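PDB 6BG8: Ice-binding protein 1 from Shewanella frigidimarina, which adsorbs the bacterium onto ice as an adhesin and inhibits growth of ice crystals, the present chain being its C-terminal DUF3494 ice-binding domain. Local coordinates for residues Ile117-Leu122 against Gly140-Asp145; Gly168-Leu173 against Asn195-Gly200; Asn2-Glu7 against Pro106-Ala111. One frame throughout, in Å; residues are numbered along the deposited sequence. Where two conformers were deposited one is given.

In the fold
From the N terminus, residues 2-7 run as a loop ahead of strand 14-18 and meet 106-111, just past helix 84-103, so interaction 3 closes a loop of 98 residues that holds the helix. Interactions 1 and 2 then follow in series, with no nesting or crossing, each closing a much shorter loop of 17 or 21 residues. Interaction 1 joins the loop before strand 122-125 to strand 142-145; interaction 2 joins strand 171-174, the neighbour of 142-145, to strand 197-204. These two touch through backbone bonds between Leu142, Leu144 and Val172, whereas interaction 3 stays about 9 Å from the nearest atoms of interaction 1.

Interaction 1: Ile117-Leu122 against Gly140-Asp145; sequences IELGNL and GTLTLD
Leu142 packs its side chain against the carbonyl of Leu119 and beside that residue's side chain, with Leu142 CB 3.6 Å from Leu119 O. Its CG stands anti to the backbone N (chi1 169°), and the two leucines lie side by side pointing the same way, Leu119 CD1 meeting Leu142 CD2 at 4.2 Å. The other branch, CD1, sits near the carbonyl oxygens of Leu119 and Leu122 and also reaches CB of Leu122. Leu124 and Trp184 pack on both Leu119 and Leu142, which places the pair in the buried interior. The contact joins two successive coils of the beta-solenoid of the ice-binding domain: a type II turn from Leu119 to Leu122 leads into strand 122-125, which runs parallel to its neighbour 142-145. Thr143 N gives a nearly straight bond (177°) to Leu122 O, 2.9 Å away, while Asn121 N makes a weak, bent one to Thr141 O. The carboxylate of Glu118, just ahead of the turn, accepts from Gly120 N at 2.8 Å on the anti side of OE2, and it also bonds to Gln138 N, Thr139 N and Thr136 OG1. The two glycines come close, Gly120 CA lying 3.7 Å from Gly140 O. One water accepts from Thr141 N; its approach to Asn121 OD1 is short and doubtful. A second donates to Leu122 O and Thr141 O and lies 2.8 Å from Thr143 OG1.

Interaction 2: Gly168-Leu173 against Asn195-Gly200; sequences GGDIVL and NTNFSG
Asp170 and Ile171 bind Asn197 where strand 171-174 of the beta-solenoid is followed, one coil on, by 197-199; the short segments 171-173 and 197-199 are inclined at 58°, and the chain then turns a corner at Gly200. Two direct hydrogen bonds join them. Ile171 N donates to Asn197 O at 2.8 Å, and Asp170 OD1 takes Asn197 N at the same length on its anti lone pair, so that Asn197 is held through both its N-H and its carbonyl. Asp170 CG is set beside its own backbone N (chi1 -59°), and from there OD1 reaches Asn197 N and also comes within 3.3 Å of Thr196 CA. Outside the two segments, Thr196 OG1 bonds to Gly193 O, and Trp184 NE1 to Ser199 O.

Apolar contacts centre on Ile171 and Phe198. Ile171 CD1 sits over one face of the Phe198 ring in a CH-pi contact, 4.0 Å from the centroid and 19° off the normal, while its CG2 meets Ser199 CB. The ring of Trp184 also meets that of Phe198. Leu173 CD1 comes 3.8 Å from Ser199 OG. At the other end, Thr196 CG2 packs against the carbonyl oxygens of Gly168 and Gly169.

Three waters bridge the segments. One donates to Asp170 OD1 and Asn195 O. Another donates to Gly169 O and Thr196 OG1, this second water also lying in plane at the edge of the Phe198 ring. A third donates to Ile171 O and lies 2.8 Å from Ser199 OG.

Interaction 3: Asn2-Glu7 against Pro106-Ala111; sequences NPLAPE and PNPNAA
Residues 2-7 form an extended loop, whereas 106-111 turns at Pro108-Asn109; the two are closest at Pro3 and Ala110, whose CA atoms lie 4.9 Å apart. Asn107 carries the polar contact: chi1 of -177° sets CG anti to the backbone N, and chi2 of -86° turns the amide to the N-H and C=O of Leu4. ND2 donates to Leu4 O at 2.8 Å, in the amide plane and on a lone pair of that carbonyl, and OD1 accepts from Leu4 N at 3.0 Å. The same OD1 also takes Asn109 N from the opposite face of its plane, forming an Asx turn. Beside it, Ala110 CB packs against Pro3, 3.8 Å from both CA and CG, and Leu4 CD2 touches Pro108 CG at 4.2 Å. Phe101 of helix 84-103 touches Leu4 and Asn107, and Val128 touches Pro3 and Asn107, so the contact sits between the helix and strand 127-131. Asn2 is held separately through Asp151 O and Val153 N. With three hydrogen bonds on one buried amide, the orientation of Asn107 is fixed, and a single side chain both shapes its own loop and ties the N-terminal loop to the one after helix 84-103, alongside the beta-solenoid.

Interaction 1: Ile117-Leu122 against Gly140-Asp145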
loop_
_atom_site.group_PDB
_atom_site.type_symbol
_atom_site.label_atom_id
_atom_site.label_comp_id
_atom_site.label_asym_id
_atom_site.label_seq_id
_atom_site.Cartn_x
_atom_site.Cartn_y
_atom_site.Cartn_z
ATOM N N ILE A 117 -13.440 -4.614 -15.233
ATOM C CA ILE A 117 -12.798 -3.302 -15.353
ATOM C C ILE A 117 -13.517 -2.222 -14.561
ATOM O O ILE A 117 -12.961 -1.127 -14.382
ATOM C CB ILE A 117 -12.643 -2.881 -16.828
ATOM C CG1 ILE A 117 -13.996 -2.830 -17.539
ATOM C CG2 ILE A 117 -11.680 -3.840 -17.528
ATOM C CD1 ILE A 117 -13.944 -2.191 -18.925
ATOM N N GLU A 118 -14.730 -2.492 -14.081
ATOM C CA GLU A 118 -15.398 -1.655 -13.093
ATOM C C GLU A 118 -15.767 -2.530 -11.902
ATOM O O GLU A 118 -16.432 -3.559 -12.067
ATOM C CB GLU A 118 -16.649 -0.979 -13.673
ATOM C CG GLU A 118 -17.533 -0.283 -12.618
ATOM C CD GLU A 118 -16.810 0.835 -11.874
ATOM O OE1 GLU A 118 -16.149 1.656 -12.539
ATOM O OE2 GLU A 118 -16.914 0.911 -10.626
ATOM N N LEU A 119 -15.327 -2.130 -10.709
ATOM C CA LEU A 119 -15.525 -2.925 -9.502
ATOM C C LEU A 119 -16.655 -2.407 -8.618
ATOM O O LEU A 119 -16.998 -3.059 -7.624
ATOM C CB LEU A 119 -14.218 -2.995 -8.696
ATOM C CG LEU A 119 -13.076 -3.779 -9.347
ATOM C CD1 LEU A 119 -11.769 -3.626 -8.575
ATOM C CD2 LEU A 119 -13.440 -5.247 -9.478
ATOM N N GLY A 120 -17.262 -1.272 -8.960
ATOM C CA GLY A 120 -18.370 -0.768 -8.168
ATOM C C GLY A 120 -19.604 -1.650 -8.259
ATOM O O GLY A 120 -19.870 -2.293 -9.275
ATOM N N ASN A 121 -20.356 -1.682 -7.155
ATOM C CA ASN A 121 -21.619 -2.419 -7.022
ATOM C C ASN A 121 -21.434 -3.926 -7.152
ATOM O O ASN A 121 -22.398 -4.655 -7.420
ATOM C CB ASN A 121 -22.669 -1.926 -8.026
ATOM C CG ASN A 121 -23.107 -0.502 -7.756
ATOM O OD1 ASN A 121 -23.219 -0.076 -6.601
ATOM N ND2 ASN A 121 -23.360 0.248 -8.822
ATOM N N LEU A 122 -20.213 -4.417 -6.958
ATOM C CA LEU A 122 -19.932 -5.843 -6.969
ATOM C C LEU A 122 -19.687 -6.349 -5.555
ATOM O O LEU A 122 -19.238 -5.605 -4.678
ATOM C CB LEU A 122 -18.710 -6.168 -7.828
ATOM C CG LEU A 122 -18.773 -5.789 -9.303
ATOM C CD1 LEU A 122 -17.492 -6.247 -9.986
ATOM C CD2 LEU A 122 -19.998 -6.425 -9.942
ATOM N N GLY A 140 -19.976 2.575 -7.444
ATOM C CA GLY A 140 -20.555 2.210 -6.169
ATOM C C GLY A 140 -19.490 1.578 -5.302
ATOM O O GLY A 140 -18.296 1.787 -5.513
ATOM N N THR A 141 -19.945 0.780 -4.351
ATOM C CA THR A 141 -19.077 0.161 -3.366
ATOM C C THR A 141 -18.637 -1.208 -3.861
ATOM O O THR A 141 -19.436 -1.958 -4.425
ATOM C CB THR A 141 -19.825 0.008 -2.040
ATOM O OG1 THR A 141 -20.093 1.303 -1.495
ATOM C CG2 THR A 141 -19.016 -0.808 -1.043
ATOM N N LEU A 142 -17.372 -1.534 -3.632
ATOM C CA LEU A 142 -16.895 -2.899 -3.798
ATOM C C LEU A 142 -16.962 -3.588 -2.438
ATOM O O LEU A 142 -16.350 -3.120 -1.474
ATOM C CB LEU A 142 -15.469 -2.930 -4.346
ATOM C CG LEU A 142 -14.788 -4.307 -4.306
ATOM C CD1 LEU A 142 -15.538 -5.316 -5.191
ATOM C CD2 LEU A 142 -13.320 -4.193 -4.715
ATOM N N THR A 143 -17.725 -4.673 -2.353
ATOM C CA THR A 143 -17.812 -5.455 -1.124
ATOM C C THR A 143 -16.960 -6.707 -1.287
ATOM O O THR A 143 -17.114 -7.445 -2.264
ATOM C CB THR A 143 -19.264 -5.817 -0.803
ATOM O OG1 THR A 143 -20.026 -4.608 -0.639
ATOM C CG2 THR A 143 -19.333 -6.641 0.489
ATOM N N LEU A 144 -16.047 -6.936 -0.348
ATOM C CA LEU A 144 -15.191 -8.117 -0.380
ATOM C C LEU A 144 -15.656 -9.069 0.713
ATOM O O LEU A 144 -15.686 -8.702 1.893
ATOM C CB LEU A 144 -13.718 -7.735 -0.221
ATOM C CG LEU A 144 -13.192 -6.871 -1.380
ATOM C CD1 LEU A 144 -11.740 -6.406 -1.152
ATOM C CD2 LEU A 144 -13.347 -7.548 -2.739
ATOM N N ASP A 145 -16.036 -10.284 0.304
ATOM C CA ASP A 145 -16.760 -11.248 1.125
ATOM C C ASP A 145 -15.819 -12.401 1.440
ATOM O O ASP A 145 -15.521 -13.225 0.565
ATOM C CB ASP A 145 -18.010 -11.728 0.379
ATOM C CG ASP A 145 -18.868 -12.714 1.179
ATOM O OD1 ASP A 145 -18.459 -13.207 2.249
ATOM O OD2 ASP A 145 -19.982 -13.005 0.705
HETATM O O HOH W 1 -22.813 0.229 -4.141
HETATM O O HOH W 2 -21.106 -3.736 -3.025
#

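Interaction 2: Gly168-Leu173 against Asn195-Gly200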
loop_
_atom_site.group_PDB
_atom_site.type_symbol
_atom_site.label_atom_id
_atom_site.label_comp_id
_atom_site.label_asym_id
_atom_site.label_seq_id
_atom_site.Cartn_x
_atom_site.Cartn_y
_atom_site.Cartn_z
ATOM N N GLY A 168 -19.082 6.543 -6.230
ATOM C CA GLY A 168 -18.871 5.533 -5.215
ATOM C C GLY A 168 -17.437 5.502 -4.731
ATOM O O GLY A 168 -16.929 6.498 -4.204
ATOM N N GLY A 169 -16.778 4.357 -4.892
ATOM C CA GLY A 169 -15.358 4.248 -4.641
ATOM C C GLY A 169 -14.972 3.595 -3.331
ATOM O O GLY A 169 -13.774 3.404 -3.092
ATOM N N ASP A 170 -15.928 3.258 -2.472
ATOM C CA ASP A 170 -15.585 2.671 -1.184
ATOM C C ASP A 170 -15.391 1.169 -1.303
ATOM O O ASP A 170 -15.954 0.515 -2.188
ATOM C CB ASP A 170 -16.656 2.959 -0.143
ATOM C CG ASP A 170 -16.866 4.432 0.064
ATOM O OD1 ASP A 170 -15.873 5.145 0.339
ATOM O OD2 ASP A 170 -18.021 4.878 -0.086
ATOM N N ILE A 171 -14.569 0.634 -0.405
ATOM C CA ILE A 171 -14.397 -0.804 -0.221
ATOM C C ILE A 171 -14.976 -1.158 1.141
ATOM O O ILE A 171 -14.630 -0.533 2.153
ATOM C CB ILE A 171 -12.916 -1.215 -0.336
ATOM C CG1 ILE A 171 -12.446 -1.088 -1.788
ATOM C CG2 ILE A 171 -12.699 -2.642 0.172
ATOM C CD1 ILE A 171 -10.949 -1.090 -1.944
ATOM N N VAL A 172 -15.899 -2.116 1.160
ATOM C CA VAL A 172 -16.481 -2.636 2.389
ATOM C C VAL A 172 -16.080 -4.096 2.537
ATOM O O VAL A 172 -16.105 -4.860 1.565
ATOM C CB VAL A 172 -18.016 -2.483 2.388
ATOM C CG1 VAL A 172 -18.642 -3.220 3.576
ATOM C CG2 VAL A 172 -18.388 -1.021 2.421
ATOM N N LEU A 173 -15.709 -4.480 3.754
ATOM C CA LEU A 173 -15.279 -5.839 4.057
ATOM C C LEU A 173 -16.345 -6.527 4.895
ATOM O O LEU A 173 -16.833 -5.953 5.877
ATOM C CB LEU A 173 -13.942 -5.836 4.795
ATOM C CG LEU A 173 -12.850 -4.960 4.162
ATOM C CD1 LEU A 173 -11.532 -5.174 4.895
ATOM C CD2 LEU A 173 -12.713 -5.284 2.679
ATOM N N ASN A 195 -12.248 11.273 -0.338
ATOM C CA ASN A 195 -13.209 10.940 0.708
ATOM C C ASN A 195 -13.749 9.520 0.593
ATOM O O ASN A 195 -14.871 9.245 1.028
ATOM C CB ASN A 195 -14.361 11.948 0.713
ATOM C CG ASN A 195 -13.870 13.354 0.884
ATOM O OD1 ASN A 195 -13.220 13.676 1.877
ATOM N ND2 ASN A 195 -14.144 14.192 -0.095
ATOM N N THR A 196 -12.969 8.607 0.024
ATOM C CA THR A 196 -13.352 7.201 -0.009
ATOM C C THR A 196 -12.719 6.440 1.151
ATOM O O THR A 196 -11.793 6.911 1.814
ATOM C CB THR A 196 -12.951 6.530 -1.333
ATOM O OG1 THR A 196 -11.525 6.568 -1.487
ATOM C CG2 THR A 196 -13.620 7.201 -2.527
ATOM N N ASN A 197 -13.239 5.238 1.382
ATOM C CA ASN A 197 -12.687 4.290 2.344
ATOM C C ASN A 197 -12.071 3.145 1.556
ATOM O O ASN A 197 -12.789 2.430 0.851
ATOM C CB ASN A 197 -13.762 3.750 3.289
ATOM C CG ASN A 197 -14.404 4.833 4.134
ATOM O OD1 ASN A 197 -13.726 5.721 4.647
ATOM N ND2 ASN A 197 -15.722 4.746 4.304
ATOM N N PHE A 198 -10.753 2.982 1.673
ATOM C CA PHE A 198 -9.984 2.010 0.909
ATOM C C PHE A 198 -9.319 1.014 1.851
ATOM O O PHE A 198 -8.842 1.389 2.928
ATOM C CB PHE A 198 -8.920 2.721 0.044
ATOM C CG PHE A 198 -8.219 1.806 -0.936
ATOM C CD1 PHE A 198 -7.207 0.962 -0.510
ATOM C CD2 PHE A 198 -8.556 1.819 -2.275
ATOM C CE1 PHE A 198 -6.575 0.110 -1.398
ATOM C CE2 PHE A 198 -7.917 0.981 -3.177
ATOM C CZ PHE A 198 -6.925 0.124 -2.734
ATOM N N SER A 199 -9.288 -0.263 1.440
ATOM C CA SER A 199 -8.662 -1.338 2.204
ATOM C C SER A 199 -7.724 -2.135 1.310
ATOM O O SER A 199 -8.084 -2.472 0.179
ATOM C CB SER A 199 -9.720 -2.291 2.787
ATOM O OG SER A 199 -10.329 -1.726 3.933
ATOM N N GLY A 200 -6.536 -2.448 1.812
ATOM C CA GLY A 200 -5.637 -3.362 1.128
ATOM C C GLY A 200 -4.221 -2.829 1.013
ATOM O O GLY A 200 -3.927 -1.665 1.278
HETATM O O HOH W 3 -11.040 4.122 -2.580
HETATM O O HOH W 4 -16.838 7.303 1.797
HETATM O O HOH W 5 -12.161 0.297 3.290
#

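Interaction 3: Asn2-Glu7 against Pro106-Ala111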
loop_
_atom_site.group_PDB
_atom_site.type_symbol
_atom_site.label_atom_id
_atom_site.label_comp_id
_atom_site.label_asym_id
_atom_site.label_seq_id
_atom_site.Cartn_x
_atom_site.Cartn_y
_atom_site.Cartn_z
ATOM N N ASN A 2 -7.803 -21.040 -1.244
ATOM C CA ASN A 2 -7.370 -19.709 -0.848
ATOM C C ASN A 2 -6.072 -19.355 -1.566
ATOM O O ASN A 2 -5.133 -20.162 -1.563
ATOM C CB ASN A 2 -7.156 -19.652 0.660
ATOM C CG ASN A 2 -7.201 -18.238 1.207
ATOM O OD1 ASN A 2 -7.806 -17.336 0.611
ATOM N ND2 ASN A 2 -6.588 -18.044 2.365
ATOM N N PRO A 3 -5.973 -18.179 -2.182
ATOM C CA PRO A 3 -4.691 -17.772 -2.772
ATOM C C PRO A 3 -3.606 -17.683 -1.712
ATOM O O PRO A 3 -3.868 -17.388 -0.542
ATOM C CB PRO A 3 -4.995 -16.391 -3.367
ATOM C CG PRO A 3 -6.451 -16.424 -3.630
ATOM C CD PRO A 3 -7.055 -17.242 -2.531
ATOM N N LEU A 4 -2.375 -17.948 -2.138
ATOM C CA LEU A 4 -1.210 -17.736 -1.292
ATOM C C LEU A 4 -0.847 -16.257 -1.309
ATOM O O LEU A 4 -0.695 -15.660 -2.378
ATOM C CB LEU A 4 -0.034 -18.582 -1.783
ATOM C CG LEU A 4 1.282 -18.438 -1.008
ATOM C CD1 LEU A 4 1.099 -18.914 0.435
ATOM C CD2 LEU A 4 2.409 -19.216 -1.692
ATOM N N ALA A 5 -0.754 -15.658 -0.133
ATOM C CA ALA A 5 -0.380 -14.251 -0.065
ATOM C C ALA A 5 1.118 -14.097 -0.299
ATOM O O ALA A 5 1.894 -15.024 -0.041
ATOM C CB ALA A 5 -0.756 -13.666 1.294
ATOM N N PRO A 6 1.555 -12.933 -0.778
ATOM C CA PRO A 6 2.991 -12.696 -0.932
ATOM C C PRO A 6 3.690 -12.599 0.412
ATOM O O PRO A 6 3.087 -12.312 1.447
ATOM C CB PRO A 6 3.053 -11.353 -1.671
ATOM C CG PRO A 6 1.778 -10.650 -1.254
ATOM C CD PRO A 6 0.757 -11.775 -1.232
ATOM N N GLU A 7 4.988 -12.877 0.379
ATOM C CA GLU A 7 5.869 -12.612 1.505
ATOM C C GLU A 7 6.353 -11.171 1.404
ATOM O O GLU A 7 6.940 -10.781 0.388
ATOM C CB GLU A 7 7.047 -13.585 1.500
ATOM C CG GLU A 7 8.126 -13.278 2.519
ATOM C CD GLU A 7 7.624 -13.377 3.940
ATOM O OE1 GLU A 7 6.902 -14.355 4.248
ATOM O OE2 GLU A 7 7.943 -12.474 4.743
ATOM N N PRO A 106 0.148 -17.874 -12.846
ATOM C CA PRO A 106 -0.894 -17.752 -11.824
ATOM C C PRO A 106 -0.326 -17.757 -10.420
ATOM O O PRO A 106 0.823 -18.149 -10.240
ATOM C CB PRO A 106 -1.740 -19.007 -12.044
ATOM C CG PRO A 106 -0.713 -20.042 -12.452
ATOM C CD PRO A 106 0.352 -19.280 -13.253
ATOM N N ASN A 107 -1.136 -17.359 -9.449
ATOM C CA ASN A 107 -0.790 -17.562 -8.050
ATOM C C ASN A 107 -0.444 -19.035 -7.811
ATOM O O ASN A 107 -1.036 -19.920 -8.444
ATOM C CB ASN A 107 -1.966 -17.124 -7.168
ATOM C CG ASN A 107 -1.667 -17.227 -5.691
ATOM O OD1 ASN A 107 -1.845 -18.281 -5.084
ATOM N ND2 ASN A 107 -1.211 -16.125 -5.095
ATOM N N PRO A 108 0.506 -19.338 -6.922
ATOM C CA PRO A 108 0.913 -20.744 -6.748
ATOM C C PRO A 108 -0.203 -21.664 -6.282
ATOM O O PRO A 108 -0.158 -22.861 -6.594
ATOM C CB PRO A 108 2.045 -20.651 -5.713
ATOM C CG PRO A 108 2.607 -19.285 -5.903
ATOM C CD PRO A 108 1.422 -18.416 -6.224
ATOM N N ASN A 109 -1.215 -21.154 -5.572
ATOM C CA ASN A 109 -2.219 -22.009 -4.944
ATOM C C ASN A 109 -3.644 -21.735 -5.402
ATOM O O ASN A 109 -4.576 -22.342 -4.859
ATOM C CB ASN A 109 -2.149 -21.874 -3.421
ATOM C CG ASN A 109 -0.914 -22.511 -2.847
ATOM O OD1 ASN A 109 -0.211 -23.240 -3.547
ATOM N ND2 ASN A 109 -0.643 -22.257 -1.570
ATOM N N ALA A 110 -3.852 -20.857 -6.378
ATOM C CA ALA A 110 -5.213 -20.544 -6.791
ATOM C C ALA A 110 -5.244 -20.228 -8.273
ATOM O O ALA A 110 -4.304 -19.641 -8.816
ATOM C CB ALA A 110 -5.786 -19.361 -5.999
ATOM N N ALA A 111 -6.348 -20.602 -8.915
ATOM C CA ALA A 111 -6.546 -20.315 -10.327
ATOM C C ALA A 111 -6.988 -18.869 -10.522
ATOM O O ALA A 111 -7.732 -18.310 -9.712
ATOM C CB ALA A 111 -7.583 -21.265 -10.929
#